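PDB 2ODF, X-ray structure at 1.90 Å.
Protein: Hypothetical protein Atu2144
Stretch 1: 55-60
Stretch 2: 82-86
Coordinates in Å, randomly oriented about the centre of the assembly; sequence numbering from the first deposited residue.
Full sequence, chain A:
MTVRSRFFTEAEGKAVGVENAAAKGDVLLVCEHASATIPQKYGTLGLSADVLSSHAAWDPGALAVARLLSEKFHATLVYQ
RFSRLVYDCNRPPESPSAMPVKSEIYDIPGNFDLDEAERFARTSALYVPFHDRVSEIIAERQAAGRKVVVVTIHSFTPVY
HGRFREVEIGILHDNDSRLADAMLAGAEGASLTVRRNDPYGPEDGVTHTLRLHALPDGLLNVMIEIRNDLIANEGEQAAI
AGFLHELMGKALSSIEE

Stretch 1 (55-60) HAAWDP
Stretch 2 (82-86) FSRLV

The contact joins two short, irregular segments of one chain, 55-60 and 82-86, and buries 259 Å² counted over both sides. Residues 55-57 have helical phi/psi values (-64/-10, -59/-37 and -90/-19) without the regular bonds of a helix. The chain then extends through Trp-58 (-168/174), Asp-59 (-97/98) and Pro-60 (-60/135), whose ring has C-gamma exo pucker. In the second segment, Phe-82 (-129/159) and Ser-83 (-64/143) are extended, and Arg-84 (-60/-17), Leu-85 (-66/-31) and Val-86 (-81/-49) turn into helical values, with Val-86 N donating to Ser-83 O at 3.0 Å. The register is set by Ala-57 and Ser-83, whose CA atoms lie 5.5 Å apart.

One direct hydrogen bond crosses the contact: Ser-83 OG donates to Ala-57 O at 2.7 Å. The serine chi1 is t (177°), and Ser-83 OG also accepts from Leu-85 N at 2.9 Å with an N-H...acceptor angle of 164°. The hydroxyl thus ties the turn of its own segment to the carbonyl of the other, using its proton outward and a lone pair inward.

Apolar packing centres on Leu-85, the residue whose CA-to-CB bond points toward the opposing segment. With chi1 m (-70°) and chi2 t (167°), Leu-85 places its CD1 3.9 Å from Ala-57 CB and 3.7 Å from Ala-57 CA, while Leu-85 CD2 lies 4.4 Å from Ala-56 CB. Ala-57 CB also comes within 3.8 Å of Ser-83 OG, although its CA-to-CB bond points away overall. The carbonyl of Ala-56 fits against aliphatic carbon, its O being 3.4 Å from Leu-85 CG and 3.6 Å from Arg-84 CG.

The charged pair is Asp-59 and Arg-84. Arg-84 takes chi1 p (65°), chi2 t (179°), chi3 m (-60°) and chi4 -176°, and its CA-to-CB bond runs sideways. Asp-59 also starts sideways, but with chi1 m (-73°) and chi2 16° its carboxylate comes nearer to the other segment. The resulting salt bridge is long, with Asp-59 OD1 3.8 Å from Arg-84 NH1, and the carboxylate oxygen approaches the guanidinium obliquely. Both carboxylate oxygens also have hydrogen-bonding partners elsewhere in the structure.

Two waters supplement these contacts. Water 1 accepts from Arg-84 NH1 at 2.9 Å and lies 2.7 Å from each of two acceptors, His-55 O and Asp-59 OD1, so that it bridges the long ion pair. Water 2 accepts from Arg-84 N at 2.9 Å and lies 2.9 Å from Ala-57 O, linking backbone groups whose direct N to O separation, from Arg-84 N to Ala-57 O, is 3.8 Å.

The remaining residues add little or nothing to the contact. The CA-to-CB bonds of His-55 (chi1 p, 69°; chi2 91°), Trp-58 (chi1 p, 72°; chi2 -36°) and Phe-82 (chi1 m, -59°; chi2 -88°) point away from the other segment, while Pro-60 and Val-86 (chi1 t, -177°) are out of reach.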

# COMPACT_ATOMS: atom_id res chain seq x y z
N HIS A 55 -14.59 19.48 9.75
CA HIS A 55 -14.44 18.87 8.43
C HIS A 55 -13.02 18.44 8.06
O HIS A 55 -12.86 17.76 7.05
CB HIS A 55 -14.97 19.82 7.34
CG HIS A 55 -14.13 21.04 7.17
ND1 HIS A 55 -13.09 21.10 6.28
CD2 HIS A 55 -14.15 22.23 7.82
CE1 HIS A 55 -12.50 22.28 6.37
NE2 HIS A 55 -13.12 22.99 7.30
N ALA A 56 -11.98 18.81 8.85
CA ALA A 56 -10.62 18.26 8.64
C ALA A 56 -10.62 16.73 8.77
O ALA A 56 -9.89 16.04 8.05
CB ALA A 56 -9.61 18.86 9.65
N ALA A 57 -11.43 16.22 9.70
CA ALA A 57 -11.44 14.81 10.08
C ALA A 57 -12.38 13.93 9.29
O ALA A 57 -12.21 12.71 9.30
CB ALA A 57 -11.76 14.67 11.56
N TRP A 58 -13.37 14.51 8.61
CA TRP A 58 -14.38 13.75 7.89
C TRP A 58 -15.19 14.65 6.97
O TRP A 58 -15.00 15.87 6.96
CB TRP A 58 -15.29 13.02 8.88
CG TRP A 58 -16.24 13.91 9.63
CD1 TRP A 58 -16.01 15.18 10.07
CD2 TRP A 58 -17.57 13.59 10.01
NE1 TRP A 58 -17.12 15.65 10.70
CE2 TRP A 58 -18.09 14.70 10.68
CE3 TRP A 58 -18.38 12.46 9.85
CZ2 TRP A 58 -19.39 14.72 11.20
CZ3 TRP A 58 -19.65 12.47 10.37
CH2 TRP A 58 -20.15 13.60 11.04
N ASP A 59 -16.06 14.05 6.16
CA ASP A 59 -17.07 14.77 5.38
C ASP A 59 -18.36 14.71 6.19
O ASP A 59 -19.10 13.70 6.13
CB ASP A 59 -17.31 14.10 4.02
CG ASP A 59 -16.19 14.30 3.04
OD1 ASP A 59 -15.05 14.70 3.44
OD2 ASP A 59 -16.41 13.98 1.85
N PRO A 60 -18.66 15.78 6.94
CA PRO A 60 -19.91 15.77 7.72
C PRO A 60 -21.12 15.63 6.83
O PRO A 60 -21.20 16.27 5.77
CB PRO A 60 -19.94 17.15 8.40
CG PRO A 60 -18.70 17.85 8.04
CD PRO A 60 -17.93 17.06 7.04
N PHE A 82 -12.50 5.03 9.83
CA PHE A 82 -11.53 5.93 10.45
C PHE A 82 -11.17 7.10 9.57
O PHE A 82 -11.36 7.06 8.34
CB PHE A 82 -10.26 5.15 10.88
CG PHE A 82 -10.58 4.05 11.86
CD1 PHE A 82 -10.62 4.29 13.22
CD2 PHE A 82 -10.97 2.80 11.40
CE1 PHE A 82 -11.00 3.30 14.09
CE2 PHE A 82 -11.33 1.82 12.26
CZ PHE A 82 -11.35 2.07 13.60
N SER A 83 -10.66 8.15 10.22
CA SER A 83 -10.50 9.46 9.63
C SER A 83 -9.52 9.52 8.48
O SER A 83 -8.43 8.88 8.52
CB SER A 83 -10.02 10.46 10.68
OG SER A 83 -9.80 11.73 10.11
N ARG A 84 -9.89 10.34 7.51
CA ARG A 84 -9.04 10.70 6.37
C ARG A 84 -7.73 11.39 6.83
O ARG A 84 -6.80 11.56 6.03
CB ARG A 84 -9.78 11.65 5.42
CG ARG A 84 -10.13 13.04 6.05
CD ARG A 84 -10.83 13.96 5.07
NE ARG A 84 -10.01 14.23 3.90
CZ ARG A 84 -10.32 15.05 2.91
NH1 ARG A 84 -11.47 15.70 2.91
NH2 ARG A 84 -9.49 15.20 1.90
N LEU A 85 -7.72 11.88 8.08
CA LEU A 85 -6.48 12.46 8.63
C LEU A 85 -5.38 11.43 8.81
O LEU A 85 -4.19 11.77 8.69
CB LEU A 85 -6.72 13.17 9.95
CG LEU A 85 -7.51 14.48 9.89
CD1 LEU A 85 -7.90 14.84 11.30
CD2 LEU A 85 -6.72 15.56 9.26
N VAL A 86 -5.76 10.18 9.10
CA VAL A 86 -4.80 9.10 9.25
C VAL A 86 -4.40 8.56 7.87
O VAL A 86 -3.21 8.44 7.55
CB VAL A 86 -5.33 7.97 10.17
CG1 VAL A 86 -4.25 6.88 10.34
CG2 VAL A 86 -5.68 8.56 11.55
O HOH W 1 -13.56 16.68 4.62
O HOH W 2 -12.70 10.84 7.10